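Local coordinates for protein AA9 family lytic polysaccharide monooxygenase B (Heterobasidion irregulare TC 32-1, PDB 5NNS) that uses a single copper ion and a reductant to cleave the glycosidic bonds of cellulose and related polysaccharides oxidatively, with oxidation at C1, at residues I47-N52 with L104-I109; P164-E169 with P200-D205. All coordinates share one frame; numbering follows the deposited sequence.

Contact 1: I47-N52 with L104-I109; sequences ISCNIN and LEWFKI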
ATOM      1  N   ILE A  47      -6.057  -8.817  -3.286  1.00 15.27           N
ATOM      2  CA  ILE A  47      -4.769  -8.258  -2.856  1.00 15.10           C
ATOM      3  C   ILE A  47      -4.666  -6.735  -3.060  1.00 14.78           C
ATOM      4  O   ILE A  47      -3.840  -6.090  -2.408  1.00 14.23           O
ATOM      5  CB  ILE A  47      -3.563  -9.004  -3.492  1.00 15.17           C
ATOM      6  CG1 ILE A  47      -2.275  -8.735  -2.682  1.00 15.18           C
ATOM      7  CG2 ILE A  47      -3.410  -8.649  -4.973  1.00 15.15           C
ATOM      8  CD1 ILE A  47      -1.115  -9.647  -3.012  1.00 15.37           C
ATOM      9  N   SER A  48      -5.510  -6.161  -3.930  1.00 14.64           N
ATOM     10  CA  SER A  48      -5.516  -4.714  -4.157  1.00 14.81           C
ATOM     11  C   SER A  48      -5.871  -3.923  -2.898  1.00 14.95           C
ATOM     12  O   SER A  48      -5.113  -3.039  -2.500  1.00 14.50           O
ATOM     13  CB  SER A  48      -6.457  -4.317  -5.300  1.00 14.83           C
ATOM     14  OG  SER A  48      -7.781  -4.761  -5.065  1.00 15.27           O
ATOM     15  N   CYS A  49      -7.005  -4.251  -2.271  1.00 15.42           N
ATOM     16  CA  CYS A  49      -7.486  -3.501  -1.103  1.00 15.69           C
ATOM     17  C   CYS A  49      -7.889  -4.367   0.090  1.00 15.77           C
ATOM     18  O   CYS A  49      -8.655  -3.928   0.953  1.00 15.71           O
ATOM     19  CB  CYS A  49      -8.617  -2.564  -1.537  1.00 16.00           C
ATOM     20  SG  CYS A  49      -8.059  -1.330  -2.732  1.00 16.54           S
ATOM     21  N   ASN A  50      -7.315  -5.573   0.157  1.00 15.71           N
ATOM     22  CA  ASN A  50      -7.537  -6.540   1.238  1.00 15.43           C
ATOM     23  C   ASN A  50      -8.914  -7.190   1.160  1.00 15.45           C
ATOM     24  O   ASN A  50      -9.687  -6.901   0.252  1.00 15.28           O
ATOM     25  CB  ASN A  50      -7.304  -5.906   2.626  1.00 15.16           C
ATOM     26  CG  ASN A  50      -6.555  -6.829   3.577  1.00 14.92           C
ATOM     27  OD1 ASN A  50      -6.759  -8.052   3.573  1.00 14.58           O
ATOM     28  ND2 ASN A  50      -5.697  -6.246   4.408  1.00 14.64           N
ATOM     29  N   ILE A  51      -9.187  -8.092   2.102  1.00 15.73           N
ATOM     30  CA  ILE A  51     -10.454  -8.795   2.203  1.00 16.09           C
ATOM     31  C   ILE A  51     -11.355  -8.077   3.228  1.00 16.71           C
ATOM     32  O   ILE A  51     -10.939  -7.891   4.368  1.00 16.40           O
ATOM     33  CB  ILE A  51     -10.245 -10.269   2.630  1.00 15.99           C
ATOM     34  CG1 ILE A  51      -9.478 -11.033   1.539  1.00 15.97           C
ATOM     35  CG2 ILE A  51     -11.586 -10.957   2.900  1.00 16.06           C
ATOM     36  CD1 ILE A  51      -8.877 -12.350   1.997  1.00 15.96           C
ATOM     37  N   ASN A  52     -12.577  -7.675   2.861  1.00 17.30           N
ATOM     38  CA  ASN A  52     -13.156  -7.852   1.516  1.00 17.58           C
ATOM     39  C   ASN A  52     -12.834  -6.698   0.556  1.00 17.98           C
ATOM     40  O   ASN A  52     -13.146  -6.782  -0.628  1.00 18.77           O
ATOM     41  CB  ASN A  52     -14.673  -8.092   1.593  1.00 17.63           C
ATOM     42  CG  ASN A  52     -15.434  -6.956   2.258  1.00 17.72           C
ATOM     43  OD1 ASN A  52     -14.904  -5.868   2.487  1.00 17.83           O
ATOM     44  ND2 ASN A  52     -16.692  -7.214   2.574  1.00 18.06           N
ATOM     45  N   LEU A 104      -8.288  -1.872 -11.578  1.00 17.98           N
ATOM     46  CA  LEU A 104      -7.609  -0.595 -11.786  1.00 17.55           C
ATOM     47  C   LEU A 104      -6.168  -0.775 -12.240  1.00 17.38           C
ATOM     48  O   LEU A 104      -5.585  -1.862 -12.119  1.00 16.57           O
ATOM     49  CB  LEU A 104      -7.655   0.260 -10.516  1.00 17.57           C
ATOM     50  CG  LEU A 104      -9.054   0.472  -9.915  1.00 17.77           C
ATOM     51  CD1 LEU A 104      -8.961   1.368  -8.688  1.00 17.71           C
ATOM     52  CD2 LEU A 104     -10.031   1.045 -10.938  1.00 17.78           C
ATOM     53  N   GLU A 105      -5.613   0.312 -12.776  1.00 17.33           N
ATOM     54  CA  GLU A 105      -4.212   0.375 -13.174  1.00 17.34           C
ATOM     55  C   GLU A 105      -3.409   1.044 -12.067  1.00 16.53           C
ATOM     56  O   GLU A 105      -3.557   2.244 -11.822  1.00 16.44           O
ATOM     57  CB  GLU A 105      -4.062   1.147 -14.480  1.00 18.13           C
ATOM     58  CG  GLU A 105      -4.487   0.356 -15.698  1.00 18.86           C
ATOM     59  CD  GLU A 105      -4.417   1.188 -16.961  1.00 19.86           C
ATOM     60  OE1 GLU A 105      -5.334   2.013 -17.183  1.00 21.15           O
ATOM     61  OE2 GLU A 105      -3.447   1.015 -17.731  1.00 20.41           O
ATOM     62  N   TRP A 106      -2.558   0.259 -11.414  1.00 15.69           N
ATOM     63  CA  TRP A 106      -1.811   0.704 -10.237  1.00 15.05           C
ATOM     64  C   TRP A 106      -0.411   1.133 -10.608  1.00 14.99           C
ATOM     65  O   TRP A 106       0.283   0.416 -11.331  1.00 14.87           O
ATOM     66  CB  TRP A 106      -1.727  -0.423  -9.209  1.00 14.65           C
ATOM     67  CG  TRP A 106      -3.058  -0.836  -8.748  1.00 14.44           C
ATOM     68  CD1 TRP A 106      -3.849  -1.805  -9.293  1.00 14.41           C
ATOM     69  CD2 TRP A 106      -3.797  -0.273  -7.662  1.00 14.26           C
ATOM     70  NE1 TRP A 106      -5.031  -1.898  -8.595  1.00 14.37           N
ATOM     71  CE2 TRP A 106      -5.028  -0.961  -7.595  1.00 14.27           C
ATOM     72  CE3 TRP A 106      -3.535   0.742  -6.732  1.00 14.29           C
ATOM     73  CZ2 TRP A 106      -5.998  -0.670  -6.632  1.00 14.30           C
ATOM     74  CZ3 TRP A 106      -4.502   1.031  -5.767  1.00 14.23           C
ATOM     75  CH2 TRP A 106      -5.719   0.328  -5.729  1.00 14.37           C
ATOM     76  N   PHE A 107       0.000   2.292 -10.089  1.00 14.75           N
ATOM     77  CA  PHE A 107       1.379   2.766 -10.203  1.00 14.51           C
ATOM     78  C   PHE A 107       1.959   3.028  -8.813  1.00 14.28           C
ATOM     79  O   PHE A 107       1.244   3.409  -7.884  1.00 14.29           O
ATOM     80  CB  PHE A 107       1.488   4.011 -11.100  1.00 14.71           C
ATOM     81  CG  PHE A 107       0.679   5.193 -10.632  1.00 14.78           C
ATOM     82  CD1 PHE A 107      -0.674   5.305 -10.957  1.00 14.87           C
ATOM     83  CD2 PHE A 107       1.271   6.209  -9.887  1.00 14.79           C
ATOM     84  CE1 PHE A 107      -1.421   6.394 -10.525  1.00 14.82           C
ATOM     85  CE2 PHE A 107       0.526   7.303  -9.456  1.00 14.84           C
ATOM     86  CZ  PHE A 107      -0.821   7.394  -9.778  1.00 14.72           C
ATOM     87  N   LYS A 108       3.266   2.833  -8.702  1.00 14.12           N
ATOM     88  CA  LYS A 108       3.999   2.913  -7.445  1.00 13.94           C
ATOM     89  C   LYS A 108       4.638   4.304  -7.293  1.00 13.62           C
ATOM     90  O   LYS A 108       5.376   4.746  -8.172  1.00 13.43           O
ATOM     91  CB  LYS A 108       5.073   1.837  -7.457  1.00 14.22           C
ATOM     92  CG  LYS A 108       5.701   1.536  -6.114  1.00 14.25           C
ATOM     93  CD  LYS A 108       6.827   0.523  -6.254  1.00 14.22           C
ATOM     94  CE  LYS A 108       6.324  -0.899  -6.486  1.00 14.25           C
ATOM     95  NZ  LYS A 108       7.442  -1.858  -6.715  1.00 14.17           N
ATOM     96  N   ILE A 109       4.328   4.995  -6.194  1.00 13.01           N
ATOM     97  CA  ILE A 109       4.890   6.339  -5.939  1.00 12.83           C
ATOM     98  C   ILE A 109       6.044   6.351  -4.938  1.00 12.54           C
ATOM     99  O   ILE A 109       6.814   7.310  -4.900  1.00 12.48           O
ATOM    100  CB  ILE A 109       3.818   7.372  -5.504  1.00 12.79           C
ATOM    101  CG1 ILE A 109       3.113   6.963  -4.203  1.00 12.75           C
ATOM    102  CG2 ILE A 109       2.821   7.593  -6.634  1.00 12.86           C
ATOM    103  CD1 ILE A 109       2.349   8.104  -3.561  1.00 12.76           C
TER

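Contact 2: P164-E169 with P200-D205; sequences PQFYPE and PGVNID. With NAG (2-acetamido-2-deoxy-beta-D-glucopyranose), chain C.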
ATOM      1  N   PRO A 164       5.196 -15.400   1.643  1.00 15.51           N
ATOM      2  CA  PRO A 164       5.084 -13.942   1.692  1.00 15.09           C
ATOM      3  C   PRO A 164       3.831 -13.530   2.433  1.00 14.32           C
ATOM      4  O   PRO A 164       2.835 -14.240   2.379  1.00 14.51           O
ATOM      5  CB  PRO A 164       4.986 -13.541   0.218  1.00 15.23           C
ATOM      6  CG  PRO A 164       4.408 -14.740  -0.455  1.00 15.29           C
ATOM      7  CD  PRO A 164       4.964 -15.915   0.276  1.00 15.36           C
ATOM      8  N   GLN A 165       3.903 -12.411   3.141  1.00 13.67           N
ATOM      9  CA  GLN A 165       2.766 -11.873   3.863  1.00 13.19           C
ATOM     10  C   GLN A 165       2.524 -10.446   3.386  1.00 12.77           C
ATOM     11  O   GLN A 165       3.255  -9.522   3.762  1.00 12.58           O
ATOM     12  CB  GLN A 165       3.041 -11.903   5.353  1.00 13.34           C
ATOM     13  CG  GLN A 165       3.089 -13.311   5.923  1.00 13.53           C
ATOM     14  CD  GLN A 165       3.376 -13.330   7.409  1.00 13.55           C
ATOM     15  OE1 GLN A 165       3.296 -12.306   8.095  1.00 13.49           O
ATOM     16  NE2 GLN A 165       3.720 -14.501   7.916  1.00 13.63           N
ATOM     17  N   PHE A 166       1.510 -10.295   2.537  1.00 12.02           N
ATOM     18  CA  PHE A 166       1.090  -9.011   2.010  1.00 11.72           C
ATOM     19  C   PHE A 166       0.036  -8.411   2.934  1.00 11.78           C
ATOM     20  O   PHE A 166      -0.943  -9.081   3.277  1.00 11.55           O
ATOM     21  CB  PHE A 166       0.506  -9.186   0.608  1.00 11.52           C
ATOM     22  CG  PHE A 166       1.473  -9.772  -0.379  1.00 11.35           C
ATOM     23  CD1 PHE A 166       2.321  -8.950  -1.107  1.00 11.36           C
ATOM     24  CD2 PHE A 166       1.544 -11.147  -0.584  1.00 11.18           C
ATOM     25  CE1 PHE A 166       3.220  -9.486  -2.019  1.00 11.27           C
ATOM     26  CE2 PHE A 166       2.432 -11.686  -1.496  1.00 11.20           C
ATOM     27  CZ  PHE A 166       3.275 -10.854  -2.213  1.00 11.17           C
ATOM     28  N   TYR A 167       0.247  -7.161   3.341  1.00 11.90           N
ATOM     29  CA  TYR A 167      -0.701  -6.429   4.191  1.00 12.12           C
ATOM     30  C   TYR A 167      -1.074  -5.121   3.497  1.00 12.52           C
ATOM     31  O   TYR A 167      -0.411  -4.100   3.710  1.00 12.35           O
ATOM     32  CB  TYR A 167      -0.085  -6.118   5.544  1.00 11.96           C
ATOM     33  CG  TYR A 167       0.266  -7.317   6.387  1.00 11.79           C
ATOM     34  CD1 TYR A 167      -0.688  -7.922   7.199  1.00 11.75           C
ATOM     35  CD2 TYR A 167       1.563  -7.821   6.406  1.00 11.71           C
ATOM     36  CE1 TYR A 167      -0.361  -9.005   7.995  1.00 11.75           C
ATOM     37  CE2 TYR A 167       1.900  -8.904   7.193  1.00 11.72           C
ATOM     38  CZ  TYR A 167       0.938  -9.483   7.998  1.00 11.73           C
ATOM     39  OH  TYR A 167       1.254 -10.566   8.769  1.00 11.84           O
ATOM     40  N   PRO A 168      -2.120  -5.150   2.646  1.00 13.08           N
ATOM     41  CA  PRO A 168      -2.532  -3.964   1.905  1.00 13.41           C
ATOM     42  C   PRO A 168      -3.761  -3.281   2.485  1.00 13.78           C
ATOM     43  O   PRO A 168      -4.677  -3.959   2.927  1.00 13.95           O
ATOM     44  CB  PRO A 168      -2.870  -4.540   0.532  1.00 13.35           C
ATOM     45  CG  PRO A 168      -3.405  -5.898   0.833  1.00 13.26           C
ATOM     46  CD  PRO A 168      -2.818  -6.350   2.144  1.00 13.16           C
ATOM     47  N   GLU A 169      -3.772  -1.949   2.480  1.00 14.16           N
ATOM     48  CA  GLU A 169      -4.999  -1.172   2.706  1.00 14.46           C
ATOM     49  C   GLU A 169      -5.116  -0.069   1.666  1.00 15.05           C
ATOM     50  O   GLU A 169      -4.113   0.356   1.089  1.00 15.41           O
ATOM     51  CB  GLU A 169      -5.044  -0.574   4.114  1.00 14.17           C
ATOM     52  CG  GLU A 169      -5.561  -1.516   5.188  1.00 13.78           C
ATOM     53  CD  GLU A 169      -4.541  -2.541   5.641  1.00 13.91           C
ATOM     54  OE1 GLU A 169      -3.379  -2.160   5.905  1.00 13.65           O
ATOM     55  OE2 GLU A 169      -4.906  -3.733   5.757  1.00 13.83           O
ATOM     56  N   PRO A 200      11.750 -12.959  -7.225  1.00 12.25           N
ATOM     57  CA  PRO A 200      12.768 -13.237  -6.199  1.00 12.09           C
ATOM     58  C   PRO A 200      12.493 -12.616  -4.837  1.00 11.57           C
ATOM     59  O   PRO A 200      12.911 -13.170  -3.825  1.00 11.42           O
ATOM     60  CB  PRO A 200      14.050 -12.643  -6.784  1.00 12.23           C
ATOM     61  CG  PRO A 200      13.808 -12.558  -8.248  1.00 12.42           C
ATOM     62  CD  PRO A 200      12.341 -12.322  -8.417  1.00 12.29           C
ATOM     63  N   GLY A 201      11.809 -11.475  -4.823  1.00 11.05           N
ATOM     64  CA  GLY A 201      11.426 -10.819  -3.579  1.00 10.74           C
ATOM     65  C   GLY A 201      10.152 -11.327  -2.923  1.00 10.39           C
ATOM     66  O   GLY A 201       9.832 -10.895  -1.816  1.00 10.20           O
ATOM     67  N   VAL A 202       9.430 -12.233  -3.588  1.00 10.24           N
ATOM     68  CA  VAL A 202       8.139 -12.748  -3.103  1.00 10.28           C
ATOM     69  C   VAL A 202       8.262 -14.152  -2.520  1.00 10.34           C
ATOM     70  O   VAL A 202       7.742 -14.410  -1.437  1.00 10.42           O
ATOM     71  CB  VAL A 202       7.067 -12.743  -4.222  1.00 10.20           C
ATOM     72  CG1 VAL A 202       5.758 -13.386  -3.752  1.00 10.22           C
ATOM     73  CG2 VAL A 202       6.815 -11.318  -4.696  1.00 10.14           C
ATOM     74  N   ASN A 203       8.912 -15.050  -3.258  1.00 10.34           N
ATOM     75  CA  ASN A 203       9.145 -16.422  -2.829  1.00 10.38           C
ATOM     76  C   ASN A 203      10.602 -16.516  -2.416  1.00 10.60           C
ATOM     77  O   ASN A 203      11.471 -16.873  -3.203  1.00 10.47           O
ATOM     78  CB  ASN A 203       8.814 -17.393  -3.970  1.00 10.19           C
ATOM     79  CG  ASN A 203       8.929 -18.853  -3.565  1.00 10.15           C
ATOM     80  OD1 ASN A 203       8.925 -19.197  -2.376  1.00 10.03           O
ATOM     81  ND2 ASN A 203       9.005 -19.727  -4.560  1.00  9.91           N
ATOM     82  N   ILE A 204      10.854 -16.187  -1.157  1.00 11.19           N
ATOM     83  CA  ILE A 204      12.209 -16.002  -0.653  1.00 11.40           C
ATOM     84  C   ILE A 204      12.353 -16.666   0.703  1.00 11.66           C
ATOM     85  O   ILE A 204      11.439 -16.637   1.524  1.00 11.54           O
ATOM     86  CB  ILE A 204      12.571 -14.493  -0.578  1.00 11.59           C
ATOM     87  CG1 ILE A 204      14.052 -14.292  -0.218  1.00 11.66           C
ATOM     88  CG2 ILE A 204      11.676 -13.739   0.399  1.00 11.62           C
ATOM     89  CD1 ILE A 204      14.569 -12.917  -0.576  1.00 11.75           C
ATOM     90  N   ASP A 205      13.500 -17.295   0.909  1.00 12.12           N
ATOM     91  CA  ASP A 205      13.890 -17.826   2.200  1.00 12.54           C
ATOM     92  C   ASP A 205      15.132 -17.039   2.565  1.00 12.66           C
ATOM     93  O   ASP A 205      16.222 -17.346   2.090  1.00 12.82           O
ATOM     94  CB  ASP A 205      14.184 -19.328   2.084  1.00 12.72           C
ATOM     95  CG  ASP A 205      14.761 -19.936   3.368  1.00 12.89           C
ATOM     96  OD1 ASP A 205      14.629 -19.346   4.466  1.00 12.89           O
ATOM     97  OD2 ASP A 205      15.341 -21.035   3.266  1.00 13.10           O
TER
HETATM   98  C1  NAG C 301      19.925 -10.986  -5.889  1.00 19.15           C
HETATM   99  C2  NAG C 301      18.515 -11.381  -6.344  1.00 19.74           C
HETATM  100  C3  NAG C 301      18.509 -12.677  -7.140  1.00 20.48           C
HETATM  101  C4  NAG C 301      19.461 -12.573  -8.321  1.00 21.23           C
HETATM  102  C5  NAG C 301      20.868 -12.280  -7.798  1.00 21.36           C
HETATM  103  C6  NAG C 301      21.820 -12.083  -8.975  1.00 21.90           C
HETATM  104  C7  NAG C 301      16.586 -10.814  -4.920  1.00 19.84           C
HETATM  105  C8  NAG C 301      15.788 -11.194  -3.707  1.00 19.71           C
HETATM  106  N2  NAG C 301      17.629 -11.594  -5.207  1.00 19.99           N
HETATM  107  O3  NAG C 301      17.176 -12.948  -7.577  1.00 20.58           O
HETATM  108  O4  NAG C 301      19.462 -13.787  -9.090  1.00 21.95           O
HETATM  109  O5  NAG C 301      20.876 -11.104  -6.969  1.00 20.06           O
HETATM  110  O6  NAG C 301      23.116 -11.706  -8.499  1.00 23.33           O
HETATM  111  O7  NAG C 301      16.287  -9.837  -5.586  1.00 19.87           O

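Contact 1: I47-N52 with L104-I109
Ser48 and Cys49, neighbours in a loop between strands 12-15 and 63-66, both lean on the six-membered ring of Trp106 in the segment that runs into strand 106-116. Ile47, the first residue of the loop segment, turns its side chain to Phe166 instead, while its carbonyl and that of Ser48 accept hydrogen bonds from Arg152. At Ser48 it is the methylene that touches: CB lies 3.9 Å from Trp106 CZ2, approaching the ring obliquely. With OG placed between the backbone N and the carbonyl carbon (chi1 57°), the hydroxyl is directed to a hydrogen bond with Thr101. Cys49 brings its sulfur against the next corner of the same ring, SG 4.1 Å from Trp106 CH2. The line from Cys49 SG to the centroid of that ring measures 5.3 Å and leans 68° off the ring normal, an oblique sulfur-aromatic contact. That sulfur is also disulfide-bonded to Cys170, which touches Trp106 too. Beyond the cysteine the chain turns from the indole; Asn50 OD1 accepts a hydrogen bond from Ile51 N (2.8 Å). On the strand side, Leu104 CB covers part of one indole face, 3.7 Å above its plane. No hydrogen bond crosses the interface; it rests on van der Waals packing and the sulfur-aromatic contact, a disulfide-anchored loop set on a buried tryptophan of the mixed sheet in the beta-sandwich core of an AA9 enzyme.

Contact 2: P164-E169 with P200-D205
The side chain of Val202 meets Pro164 and Phe166 through one methyl, CG1, which a chi1 of 175° sets anti to the backbone N. The tight part of the contact is at Pro164, whose ring comes up against both the backbone and the side chain of Val202. Pro164 CB sits 3.3 Å from Val202 O, and Pro164 CG is 3.8 Å from Val202 CG1. The same methyl reaches the edge of the Phe166 ring close to its plane, with Val202 CG1 3.9 Å from Phe166 CZ; the two side chains meet at about a right angle. The ring of Tyr195 lies against Phe166, with the two planes about 20° apart, and Pro218 touches Val202. To either side of Val202 in sequence, the loop packs on N-acetylglucosamine of the protein's own glycan: Pro200 CB lies 3.2 Å from its O3, and Ile204 CD1 touches its acetyl methyl C8 at 3.8 Å. The looser, solvent side is at Asn203 and Asp205, both partly exposed, which take polar partners: Asn162 and Met197 O for Asn203, Ser161 and Ser208 for Asp205. On the strand, Tyr167 OH donates to Gln165 OE1 (2.8 Å) from above the amide plane, joining a copper-site residue to a probable oxygen-binding one. With no hydrogen bond between the segments, van der Waals packing of Val202, methyl and carbonyl oxygen, ties strand 165-176 to the loop that carries the glucan-binding Asp205.

Contact 1 closes before contact 2 opens along the chain, and their centres lie about 14 Å apart within the single AA9 domain. Both reach the mixed sheet: 104-109 leads into strand 106-116, and 164-169 into strand 165-176, with strands 147-157 and 85-91 between them. The loop 47-52 joins the two directly, because Asn50 ND2 probably donates hydrogen bonds to Pro168 O (2.9 Å) and Glu169 OE2 (3.0 Å), while Ile47 O lies against Pro168 CG (3.3 Å). Contact 1 lies deeper, its centre about 7 Å from that of the chain, against about 12 Å for contact 2. Strand 165-176 carries both Cys170 of the disulfide and Tyr167 of the copper site, linking core and active site.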